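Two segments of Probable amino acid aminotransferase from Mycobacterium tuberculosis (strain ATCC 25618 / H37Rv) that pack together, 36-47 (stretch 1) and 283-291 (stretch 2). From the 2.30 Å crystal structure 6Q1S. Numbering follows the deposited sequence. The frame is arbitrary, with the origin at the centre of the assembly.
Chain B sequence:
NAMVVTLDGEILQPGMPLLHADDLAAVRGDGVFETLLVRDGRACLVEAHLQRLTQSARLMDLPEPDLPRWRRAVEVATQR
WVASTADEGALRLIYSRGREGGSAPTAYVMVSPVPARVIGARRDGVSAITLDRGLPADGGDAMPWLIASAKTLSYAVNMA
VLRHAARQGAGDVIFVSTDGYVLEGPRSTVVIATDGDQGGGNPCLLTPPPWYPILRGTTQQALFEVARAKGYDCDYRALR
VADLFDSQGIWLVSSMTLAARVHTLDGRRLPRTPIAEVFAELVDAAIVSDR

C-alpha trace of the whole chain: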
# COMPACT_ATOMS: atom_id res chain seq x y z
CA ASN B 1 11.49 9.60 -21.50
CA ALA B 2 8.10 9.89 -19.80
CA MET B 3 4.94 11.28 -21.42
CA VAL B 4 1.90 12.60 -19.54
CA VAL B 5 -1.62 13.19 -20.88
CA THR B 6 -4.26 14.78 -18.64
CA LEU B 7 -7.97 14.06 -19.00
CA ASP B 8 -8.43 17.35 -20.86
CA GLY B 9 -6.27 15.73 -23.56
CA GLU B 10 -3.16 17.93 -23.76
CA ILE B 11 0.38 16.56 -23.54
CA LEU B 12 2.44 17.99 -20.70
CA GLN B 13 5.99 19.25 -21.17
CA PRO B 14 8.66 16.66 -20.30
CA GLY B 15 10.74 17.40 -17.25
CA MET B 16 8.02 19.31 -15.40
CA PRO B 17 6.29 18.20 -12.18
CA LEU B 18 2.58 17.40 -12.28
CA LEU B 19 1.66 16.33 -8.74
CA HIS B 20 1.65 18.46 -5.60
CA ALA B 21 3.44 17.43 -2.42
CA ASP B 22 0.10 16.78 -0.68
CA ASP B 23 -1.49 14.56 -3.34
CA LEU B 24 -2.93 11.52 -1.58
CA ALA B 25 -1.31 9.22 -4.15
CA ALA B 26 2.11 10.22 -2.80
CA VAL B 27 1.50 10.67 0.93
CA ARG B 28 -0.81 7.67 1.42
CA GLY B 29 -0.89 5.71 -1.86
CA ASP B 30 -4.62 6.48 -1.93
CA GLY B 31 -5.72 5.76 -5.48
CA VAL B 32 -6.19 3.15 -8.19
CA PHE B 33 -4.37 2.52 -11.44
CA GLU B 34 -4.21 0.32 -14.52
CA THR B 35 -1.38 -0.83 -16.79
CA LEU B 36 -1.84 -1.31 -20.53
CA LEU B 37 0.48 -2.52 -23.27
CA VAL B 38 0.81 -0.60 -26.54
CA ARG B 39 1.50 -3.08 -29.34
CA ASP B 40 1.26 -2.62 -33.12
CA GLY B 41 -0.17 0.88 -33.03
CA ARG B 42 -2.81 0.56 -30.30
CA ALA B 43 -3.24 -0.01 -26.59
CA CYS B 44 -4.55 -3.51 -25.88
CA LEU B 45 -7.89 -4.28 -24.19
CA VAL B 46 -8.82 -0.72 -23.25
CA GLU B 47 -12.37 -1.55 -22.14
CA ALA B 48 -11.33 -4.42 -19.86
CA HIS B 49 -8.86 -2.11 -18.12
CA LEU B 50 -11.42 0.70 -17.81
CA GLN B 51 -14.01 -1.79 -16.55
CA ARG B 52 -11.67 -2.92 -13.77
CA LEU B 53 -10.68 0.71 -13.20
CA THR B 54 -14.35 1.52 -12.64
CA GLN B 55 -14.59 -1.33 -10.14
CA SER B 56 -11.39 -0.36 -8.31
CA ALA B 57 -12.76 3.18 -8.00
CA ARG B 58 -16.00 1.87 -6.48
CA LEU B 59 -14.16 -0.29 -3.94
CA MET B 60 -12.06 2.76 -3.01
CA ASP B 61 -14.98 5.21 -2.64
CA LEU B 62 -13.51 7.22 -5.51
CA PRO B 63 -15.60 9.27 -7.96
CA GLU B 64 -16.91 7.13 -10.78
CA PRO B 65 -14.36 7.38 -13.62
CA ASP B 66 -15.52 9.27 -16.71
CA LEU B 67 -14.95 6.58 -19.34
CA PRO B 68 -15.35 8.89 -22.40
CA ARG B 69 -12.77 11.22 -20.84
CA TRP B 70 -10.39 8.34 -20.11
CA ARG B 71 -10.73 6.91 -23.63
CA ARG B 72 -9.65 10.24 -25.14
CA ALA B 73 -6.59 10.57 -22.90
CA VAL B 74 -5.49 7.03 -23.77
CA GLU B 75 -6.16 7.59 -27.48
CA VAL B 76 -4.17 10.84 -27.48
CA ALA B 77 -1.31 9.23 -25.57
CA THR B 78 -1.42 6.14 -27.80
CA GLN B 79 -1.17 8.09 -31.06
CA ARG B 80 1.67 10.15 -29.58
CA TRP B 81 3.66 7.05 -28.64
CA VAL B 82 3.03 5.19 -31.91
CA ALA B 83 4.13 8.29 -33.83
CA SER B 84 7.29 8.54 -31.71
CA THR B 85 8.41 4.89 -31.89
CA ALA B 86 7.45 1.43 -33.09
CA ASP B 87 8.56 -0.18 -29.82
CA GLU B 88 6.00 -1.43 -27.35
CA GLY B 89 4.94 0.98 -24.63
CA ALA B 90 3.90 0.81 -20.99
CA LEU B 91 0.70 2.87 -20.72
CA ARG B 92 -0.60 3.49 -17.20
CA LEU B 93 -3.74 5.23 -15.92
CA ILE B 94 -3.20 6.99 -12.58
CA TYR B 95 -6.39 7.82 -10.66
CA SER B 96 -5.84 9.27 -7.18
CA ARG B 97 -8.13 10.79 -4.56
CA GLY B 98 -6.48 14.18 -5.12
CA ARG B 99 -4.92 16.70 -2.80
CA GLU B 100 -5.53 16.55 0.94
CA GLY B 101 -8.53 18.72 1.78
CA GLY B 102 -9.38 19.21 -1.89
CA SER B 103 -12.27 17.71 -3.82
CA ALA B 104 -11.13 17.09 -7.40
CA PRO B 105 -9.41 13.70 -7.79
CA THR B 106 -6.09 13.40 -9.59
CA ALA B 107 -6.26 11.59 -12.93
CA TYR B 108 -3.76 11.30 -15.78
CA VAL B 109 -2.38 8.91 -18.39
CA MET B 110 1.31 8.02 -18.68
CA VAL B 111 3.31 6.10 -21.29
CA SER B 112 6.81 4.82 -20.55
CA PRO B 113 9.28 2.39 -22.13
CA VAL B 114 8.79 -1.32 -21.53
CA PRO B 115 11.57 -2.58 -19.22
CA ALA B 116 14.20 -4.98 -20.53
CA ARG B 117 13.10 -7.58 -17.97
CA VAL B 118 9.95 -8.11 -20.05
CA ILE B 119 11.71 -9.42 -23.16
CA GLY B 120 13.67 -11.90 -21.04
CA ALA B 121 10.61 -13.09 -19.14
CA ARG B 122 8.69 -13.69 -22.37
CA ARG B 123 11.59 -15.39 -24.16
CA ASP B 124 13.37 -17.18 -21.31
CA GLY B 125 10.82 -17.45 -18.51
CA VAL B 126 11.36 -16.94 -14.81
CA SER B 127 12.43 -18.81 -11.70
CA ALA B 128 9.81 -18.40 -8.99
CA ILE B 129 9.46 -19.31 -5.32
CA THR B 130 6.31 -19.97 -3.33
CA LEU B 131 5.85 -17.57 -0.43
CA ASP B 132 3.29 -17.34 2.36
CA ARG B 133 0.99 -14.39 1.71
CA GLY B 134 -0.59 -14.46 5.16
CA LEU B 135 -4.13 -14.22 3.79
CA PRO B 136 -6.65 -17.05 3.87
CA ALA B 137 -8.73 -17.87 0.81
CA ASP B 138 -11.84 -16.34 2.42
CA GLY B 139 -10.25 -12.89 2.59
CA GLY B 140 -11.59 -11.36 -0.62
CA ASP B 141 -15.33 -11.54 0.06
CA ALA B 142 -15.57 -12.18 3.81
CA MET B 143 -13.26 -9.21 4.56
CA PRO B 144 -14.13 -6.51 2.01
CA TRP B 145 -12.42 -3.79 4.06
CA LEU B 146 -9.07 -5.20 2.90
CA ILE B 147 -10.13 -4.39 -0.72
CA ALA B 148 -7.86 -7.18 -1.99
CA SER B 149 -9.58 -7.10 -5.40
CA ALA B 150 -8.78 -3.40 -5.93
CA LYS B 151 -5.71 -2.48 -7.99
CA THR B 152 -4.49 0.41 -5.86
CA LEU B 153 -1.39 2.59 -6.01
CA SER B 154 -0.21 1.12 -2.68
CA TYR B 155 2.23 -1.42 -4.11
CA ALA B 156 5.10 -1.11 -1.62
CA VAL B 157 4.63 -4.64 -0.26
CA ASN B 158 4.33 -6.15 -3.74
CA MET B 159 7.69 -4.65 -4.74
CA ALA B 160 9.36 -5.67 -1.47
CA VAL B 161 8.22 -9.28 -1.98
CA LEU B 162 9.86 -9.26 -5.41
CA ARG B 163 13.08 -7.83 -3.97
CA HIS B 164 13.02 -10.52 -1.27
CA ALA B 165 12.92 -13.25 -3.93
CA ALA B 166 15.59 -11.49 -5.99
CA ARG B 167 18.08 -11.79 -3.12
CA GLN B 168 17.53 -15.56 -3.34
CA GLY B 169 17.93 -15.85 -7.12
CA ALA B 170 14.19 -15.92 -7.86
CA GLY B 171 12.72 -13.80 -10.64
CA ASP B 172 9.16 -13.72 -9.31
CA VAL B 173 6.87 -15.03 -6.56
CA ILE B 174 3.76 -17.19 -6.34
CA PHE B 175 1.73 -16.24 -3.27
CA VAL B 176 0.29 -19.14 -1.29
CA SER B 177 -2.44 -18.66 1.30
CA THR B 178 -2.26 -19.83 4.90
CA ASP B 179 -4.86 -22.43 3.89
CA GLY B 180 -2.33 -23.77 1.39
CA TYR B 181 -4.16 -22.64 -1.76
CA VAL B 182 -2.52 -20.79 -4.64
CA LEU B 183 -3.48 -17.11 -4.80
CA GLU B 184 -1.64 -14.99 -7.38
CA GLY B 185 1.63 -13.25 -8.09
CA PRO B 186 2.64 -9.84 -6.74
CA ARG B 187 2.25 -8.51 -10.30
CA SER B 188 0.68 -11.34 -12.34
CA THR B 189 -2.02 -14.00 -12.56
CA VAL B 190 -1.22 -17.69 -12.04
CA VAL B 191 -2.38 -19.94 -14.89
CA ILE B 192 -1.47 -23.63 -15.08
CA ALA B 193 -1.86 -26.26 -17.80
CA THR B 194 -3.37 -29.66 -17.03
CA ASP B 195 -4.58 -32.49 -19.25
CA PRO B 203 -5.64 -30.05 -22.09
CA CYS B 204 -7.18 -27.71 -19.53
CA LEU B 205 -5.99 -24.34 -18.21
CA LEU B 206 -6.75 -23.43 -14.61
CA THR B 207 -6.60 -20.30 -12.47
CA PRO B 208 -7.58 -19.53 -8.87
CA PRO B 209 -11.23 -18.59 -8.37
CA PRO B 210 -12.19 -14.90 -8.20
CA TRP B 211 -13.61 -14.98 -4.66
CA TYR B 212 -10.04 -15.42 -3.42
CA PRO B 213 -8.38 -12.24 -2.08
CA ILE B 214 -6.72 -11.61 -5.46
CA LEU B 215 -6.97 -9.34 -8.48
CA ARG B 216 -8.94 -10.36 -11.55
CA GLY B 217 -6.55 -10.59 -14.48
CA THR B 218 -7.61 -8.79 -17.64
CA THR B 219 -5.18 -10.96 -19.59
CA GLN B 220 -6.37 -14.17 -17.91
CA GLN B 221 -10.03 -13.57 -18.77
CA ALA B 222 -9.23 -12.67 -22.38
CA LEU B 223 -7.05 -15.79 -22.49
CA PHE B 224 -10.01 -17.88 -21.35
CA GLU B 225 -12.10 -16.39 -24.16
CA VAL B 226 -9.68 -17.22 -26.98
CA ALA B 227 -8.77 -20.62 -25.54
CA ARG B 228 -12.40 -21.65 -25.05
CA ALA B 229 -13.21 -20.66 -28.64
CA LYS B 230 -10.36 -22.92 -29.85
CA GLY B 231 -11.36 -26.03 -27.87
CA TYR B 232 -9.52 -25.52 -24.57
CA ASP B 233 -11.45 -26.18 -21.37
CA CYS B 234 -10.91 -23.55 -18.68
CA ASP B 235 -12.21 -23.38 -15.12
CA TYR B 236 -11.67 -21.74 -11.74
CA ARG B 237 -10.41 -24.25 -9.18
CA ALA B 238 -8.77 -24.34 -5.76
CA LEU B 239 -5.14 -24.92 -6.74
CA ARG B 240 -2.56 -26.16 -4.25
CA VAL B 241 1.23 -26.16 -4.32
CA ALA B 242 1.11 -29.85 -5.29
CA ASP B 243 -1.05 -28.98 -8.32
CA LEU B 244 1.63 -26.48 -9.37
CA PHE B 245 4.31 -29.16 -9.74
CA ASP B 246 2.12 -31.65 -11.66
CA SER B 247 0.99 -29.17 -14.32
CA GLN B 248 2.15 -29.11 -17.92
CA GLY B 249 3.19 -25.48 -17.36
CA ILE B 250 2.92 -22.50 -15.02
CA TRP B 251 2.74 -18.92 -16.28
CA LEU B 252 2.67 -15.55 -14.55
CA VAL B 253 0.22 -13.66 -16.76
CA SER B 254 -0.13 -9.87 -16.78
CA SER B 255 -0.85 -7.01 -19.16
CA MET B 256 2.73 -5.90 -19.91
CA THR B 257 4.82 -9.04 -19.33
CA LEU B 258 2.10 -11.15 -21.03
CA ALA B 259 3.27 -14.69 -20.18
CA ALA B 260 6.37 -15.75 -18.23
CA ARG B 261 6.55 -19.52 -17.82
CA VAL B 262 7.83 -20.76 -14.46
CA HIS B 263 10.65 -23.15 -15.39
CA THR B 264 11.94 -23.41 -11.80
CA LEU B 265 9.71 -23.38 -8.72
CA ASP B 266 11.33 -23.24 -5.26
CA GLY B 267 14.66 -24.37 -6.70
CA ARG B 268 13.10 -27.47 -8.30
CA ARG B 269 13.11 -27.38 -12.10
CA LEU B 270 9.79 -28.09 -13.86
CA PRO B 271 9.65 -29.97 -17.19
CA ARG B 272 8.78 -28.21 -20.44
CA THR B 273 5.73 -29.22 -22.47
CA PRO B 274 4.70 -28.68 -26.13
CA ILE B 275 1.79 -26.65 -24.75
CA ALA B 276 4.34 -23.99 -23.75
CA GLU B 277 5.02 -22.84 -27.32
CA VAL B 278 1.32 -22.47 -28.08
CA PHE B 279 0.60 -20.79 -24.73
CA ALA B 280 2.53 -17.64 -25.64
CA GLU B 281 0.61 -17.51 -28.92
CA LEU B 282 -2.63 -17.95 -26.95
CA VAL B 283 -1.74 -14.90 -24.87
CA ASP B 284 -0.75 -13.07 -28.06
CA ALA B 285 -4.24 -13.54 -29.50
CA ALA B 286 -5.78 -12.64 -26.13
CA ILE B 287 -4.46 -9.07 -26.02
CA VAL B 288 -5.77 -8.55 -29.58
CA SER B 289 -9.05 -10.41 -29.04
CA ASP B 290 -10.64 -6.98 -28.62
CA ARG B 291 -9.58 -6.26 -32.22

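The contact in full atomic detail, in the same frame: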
# COMPACT_ATOMS: atom_id res chain seq x y z
N LEU B 36 -1.48 -0.83 -19.21
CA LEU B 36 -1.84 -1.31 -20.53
C LEU B 36 -0.60 -1.39 -21.39
O LEU B 36 0.36 -0.63 -21.21
CB LEU B 36 -2.87 -0.39 -21.20
CG LEU B 36 -4.25 -0.22 -20.55
CD1 LEU B 36 -4.21 0.84 -19.46
CD2 LEU B 36 -5.29 0.12 -21.60
N LEU B 37 -0.62 -2.32 -22.34
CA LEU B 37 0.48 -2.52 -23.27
C LEU B 37 0.10 -1.95 -24.63
O LEU B 37 -0.98 -2.25 -25.16
CB LEU B 37 0.83 -4.00 -23.40
CG LEU B 37 1.94 -4.36 -24.39
CD1 LEU B 37 3.31 -3.97 -23.83
CD2 LEU B 37 1.90 -5.84 -24.72
N VAL B 38 0.97 -1.11 -25.18
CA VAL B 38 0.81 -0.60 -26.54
C VAL B 38 1.59 -1.51 -27.48
O VAL B 38 2.81 -1.63 -27.36
CB VAL B 38 1.29 0.85 -26.66
CG1 VAL B 38 1.28 1.30 -28.11
CG2 VAL B 38 0.40 1.77 -25.82
N ARG B 39 0.88 -2.16 -28.40
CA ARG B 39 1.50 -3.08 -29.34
C ARG B 39 0.86 -2.92 -30.71
O ARG B 39 -0.37 -2.95 -30.83
CB ARG B 39 1.38 -4.54 -28.87
CG ARG B 39 1.74 -5.56 -29.93
CD ARG B 39 1.54 -6.99 -29.44
NE ARG B 39 2.66 -7.46 -28.62
CZ ARG B 39 2.82 -8.71 -28.22
NH1 ARG B 39 1.93 -9.64 -28.57
NH2 ARG B 39 3.86 -9.05 -27.48
N ASP B 40 1.70 -2.73 -31.73
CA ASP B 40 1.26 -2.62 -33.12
C ASP B 40 0.24 -1.50 -33.29
O ASP B 40 -0.83 -1.68 -33.89
CB ASP B 40 0.72 -3.95 -33.64
CG ASP B 40 1.80 -5.02 -33.75
OD1 ASP B 40 1.51 -6.11 -34.28
OD2 ASP B 40 2.93 -4.77 -33.28
N GLY B 41 0.56 -0.33 -32.75
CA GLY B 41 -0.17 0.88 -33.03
C GLY B 41 -1.36 1.18 -32.13
O GLY B 41 -2.01 2.21 -32.33
N ARG B 42 -1.64 0.35 -31.13
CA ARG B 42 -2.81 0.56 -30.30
C ARG B 42 -2.59 -0.05 -28.92
O ARG B 42 -1.88 -1.05 -28.76
CB ARG B 42 -4.06 -0.05 -30.94
CG ARG B 42 -4.76 0.86 -31.93
CD ARG B 42 -5.43 0.07 -33.04
NE ARG B 42 -6.64 -0.61 -32.57
CZ ARG B 42 -7.34 -1.47 -33.31
NH1 ARG B 42 -8.42 -2.05 -32.81
NH2 ARG B 42 -6.94 -1.76 -34.54
N ALA B 43 -3.20 0.58 -27.91
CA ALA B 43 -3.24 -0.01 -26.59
C ALA B 43 -4.20 -1.20 -26.58
O ALA B 43 -5.25 -1.18 -27.23
CB ALA B 43 -3.68 1.02 -25.55
N CYS B 44 -3.83 -2.24 -25.84
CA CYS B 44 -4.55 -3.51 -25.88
C CYS B 44 -5.59 -3.58 -24.77
O CYS B 44 -5.30 -3.28 -23.62
CB CYS B 44 -3.56 -4.67 -25.76
SG CYS B 44 -2.27 -4.66 -27.03
N LEU B 45 -6.81 -4.00 -25.14
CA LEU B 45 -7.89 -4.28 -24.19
C LEU B 45 -8.19 -3.06 -23.32
O LEU B 45 -8.10 -3.11 -22.09
CB LEU B 45 -7.54 -5.50 -23.34
CG LEU B 45 -7.23 -6.79 -24.09
CD1 LEU B 45 -6.78 -7.86 -23.11
CD2 LEU B 45 -8.43 -7.27 -24.89
N VAL B 46 -8.55 -1.96 -23.98
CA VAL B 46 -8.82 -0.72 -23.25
C VAL B 46 -10.05 -0.88 -22.36
O VAL B 46 -10.02 -0.51 -21.17
CB VAL B 46 -8.98 0.45 -24.23
CG1 VAL B 46 -9.32 1.73 -23.47
CG2 VAL B 46 -7.71 0.64 -25.05
N GLU B 47 -11.13 -1.44 -22.90
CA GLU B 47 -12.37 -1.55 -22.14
C GLU B 47 -12.21 -2.41 -20.90
O GLU B 47 -12.70 -2.06 -19.82
CB GLU B 47 -13.48 -2.10 -23.04
CG GLU B 47 -13.88 -1.18 -24.17
CD GLU B 47 -14.19 0.23 -23.69
OE1 GLU B 47 -13.66 1.20 -24.28
OE2 GLU B 47 -14.95 0.37 -22.71
N VAL B 283 -1.71 -16.20 -25.53
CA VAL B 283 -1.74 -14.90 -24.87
C VAL B 283 -1.60 -13.79 -25.90
O VAL B 283 -2.13 -12.69 -25.72
CB VAL B 283 -0.66 -14.82 -23.78
CG1 VAL B 283 -0.75 -13.50 -23.02
CG2 VAL B 283 -0.78 -15.99 -22.82
N ASP B 284 -0.89 -14.06 -27.00
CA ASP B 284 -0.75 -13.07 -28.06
C ASP B 284 -2.11 -12.75 -28.68
O ASP B 284 -2.43 -11.58 -28.92
CB ASP B 284 0.23 -13.58 -29.12
CG ASP B 284 1.67 -13.51 -28.66
OD1 ASP B 284 1.95 -12.75 -27.71
OD2 ASP B 284 2.52 -14.20 -29.25
N ALA B 285 -2.91 -13.77 -28.97
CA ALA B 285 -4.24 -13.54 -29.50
C ALA B 285 -5.19 -12.96 -28.46
O ALA B 285 -6.18 -12.33 -28.83
CB ALA B 285 -4.82 -14.83 -30.07
N ALA B 286 -4.90 -13.16 -27.17
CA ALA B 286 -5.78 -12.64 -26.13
C ALA B 286 -5.77 -11.12 -26.10
O ALA B 286 -6.83 -10.48 -26.06
CB ALA B 286 -5.38 -13.21 -24.77
N ILE B 287 -4.58 -10.52 -26.12
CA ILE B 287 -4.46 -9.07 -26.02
C ILE B 287 -4.95 -8.35 -27.27
O ILE B 287 -5.10 -7.13 -27.25
CB ILE B 287 -2.99 -8.69 -25.75
CG1 ILE B 287 -2.10 -9.23 -26.87
CG2 ILE B 287 -2.54 -9.23 -24.40
CD1 ILE B 287 -0.71 -8.66 -26.88
N VAL B 288 -5.20 -9.09 -28.35
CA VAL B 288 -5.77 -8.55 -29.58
C VAL B 288 -7.17 -9.09 -29.82
O VAL B 288 -7.80 -8.75 -30.83
CB VAL B 288 -4.84 -8.84 -30.78
CG1 VAL B 288 -5.27 -8.12 -32.05
CG2 VAL B 288 -3.41 -8.42 -30.43
N SER B 289 -7.70 -9.88 -28.89
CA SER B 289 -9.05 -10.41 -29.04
C SER B 289 -10.09 -9.29 -29.08
O SER B 289 -11.18 -9.47 -29.63
CB SER B 289 -9.36 -11.38 -27.90
OG SER B 289 -9.38 -10.71 -26.65
N ASP B 290 -9.77 -8.14 -28.48
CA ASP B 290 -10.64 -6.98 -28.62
C ASP B 290 -10.69 -6.49 -30.06
O ASP B 290 -11.73 -5.97 -30.51
CB ASP B 290 -10.17 -5.85 -27.70
CG ASP B 290 -8.71 -5.50 -27.90
OD1 ASP B 290 -8.00 -6.27 -28.59
OD2 ASP B 290 -8.27 -4.46 -27.37
N ARG B 291 -9.60 -6.64 -30.81
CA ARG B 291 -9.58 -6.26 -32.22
C ARG B 291 -10.04 -7.41 -33.10
O ARG B 291 -11.24 -7.56 -33.35
CB ARG B 291 -8.17 -5.81 -32.63
CG ARG B 291 -7.39 -5.09 -31.54
CD ARG B 291 -6.00 -4.70 -32.03
NE ARG B 291 -5.13 -4.25 -30.95
CZ ARG B 291 -3.91 -3.76 -31.13
NH1 ARG B 291 -3.41 -3.65 -32.35
NH2 ARG B 291 -3.19 -3.38 -30.08

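Contact between the stretch 36-47, a hairpin that runs on into the start of a helix, and the C-terminal segment 283-291, whose touching residues are at least 241 positions apart in sequence and which together bury 576 Å². The shortest polar link joins the backbone of Leu 45 to the side chain of Asp 290: Leu 45 N donates to Asp 290 OD2 at 2.7 Å, with an N-H...acceptor angle of 145°. Leu 45 stands at the N-cap position, right before the helix that begins at Val 46, so the carboxylate of Asp 290 binds the amide of the residue just ahead of that helix. The other carboxylate oxygen turns back into its own stretch, where Asp 290 OD1 accepts a weak hydrogen bond from Arg 291 N at 2.8 Å.

Arg 291, the last residue of the chain, has more of its surface covered by the other stretch than any other residue here. Its extended side chain reaches the type I' turn from Arg 39 to Arg 42, and its NH2 donates to Arg 39 O at 2.9 Å and 158°. Arg 39 O and Asp 40 O both lie at the edge of the guanidinium, near its plane, where N-H groups point. Arg 291 NH2 also lies 3.0 Å from Arg 42 O, a carbonyl that already accepts from Arg 39 N, at 3.0 Å, within the hairpin. Arg 42 CB sits over one face of the Arg 291 guanidinium; in return, Arg 291 CG lies over one face of the Arg 42 guanidinium, 3.5 Å from Arg 42 NH1. The two like charges thus come close, with Arg 42 NE and Arg 291 NE 4.3 Å apart.

A salt bridge ties the hairpin to the helix of the second stretch: Arg 39 NH1 donates to Asp 284 OD1 at 3.2 Å and a nearly straight 170°. The carboxylate oxygen lies near the guanidinium plane, while NE and NH2 of Arg 39 are satisfied elsewhere in the structure.

Between these polar links, Ile 287 fills the middle of the contact. Its CB points sideways, but the p, t rotamer brings the end of the side chain nearer the hairpin, placing Ile 287 CD1 3.3 Å from Arg 39 NH1 and 4.4 Å from Leu 37 CD2. Cys 44 packs closer to the main chain, its CB 4.1 Å from Ile 287 CB and 3.3 Å from Ile 287 O. Leu 45 closes the packing near the second-stretch turns: Leu 45 CD2 lies 3.8 Å from Ala 286 O and 4.0 Å from Ser 289 OG, whose hydroxyl donates to Ala 286 O at 2.6 Å.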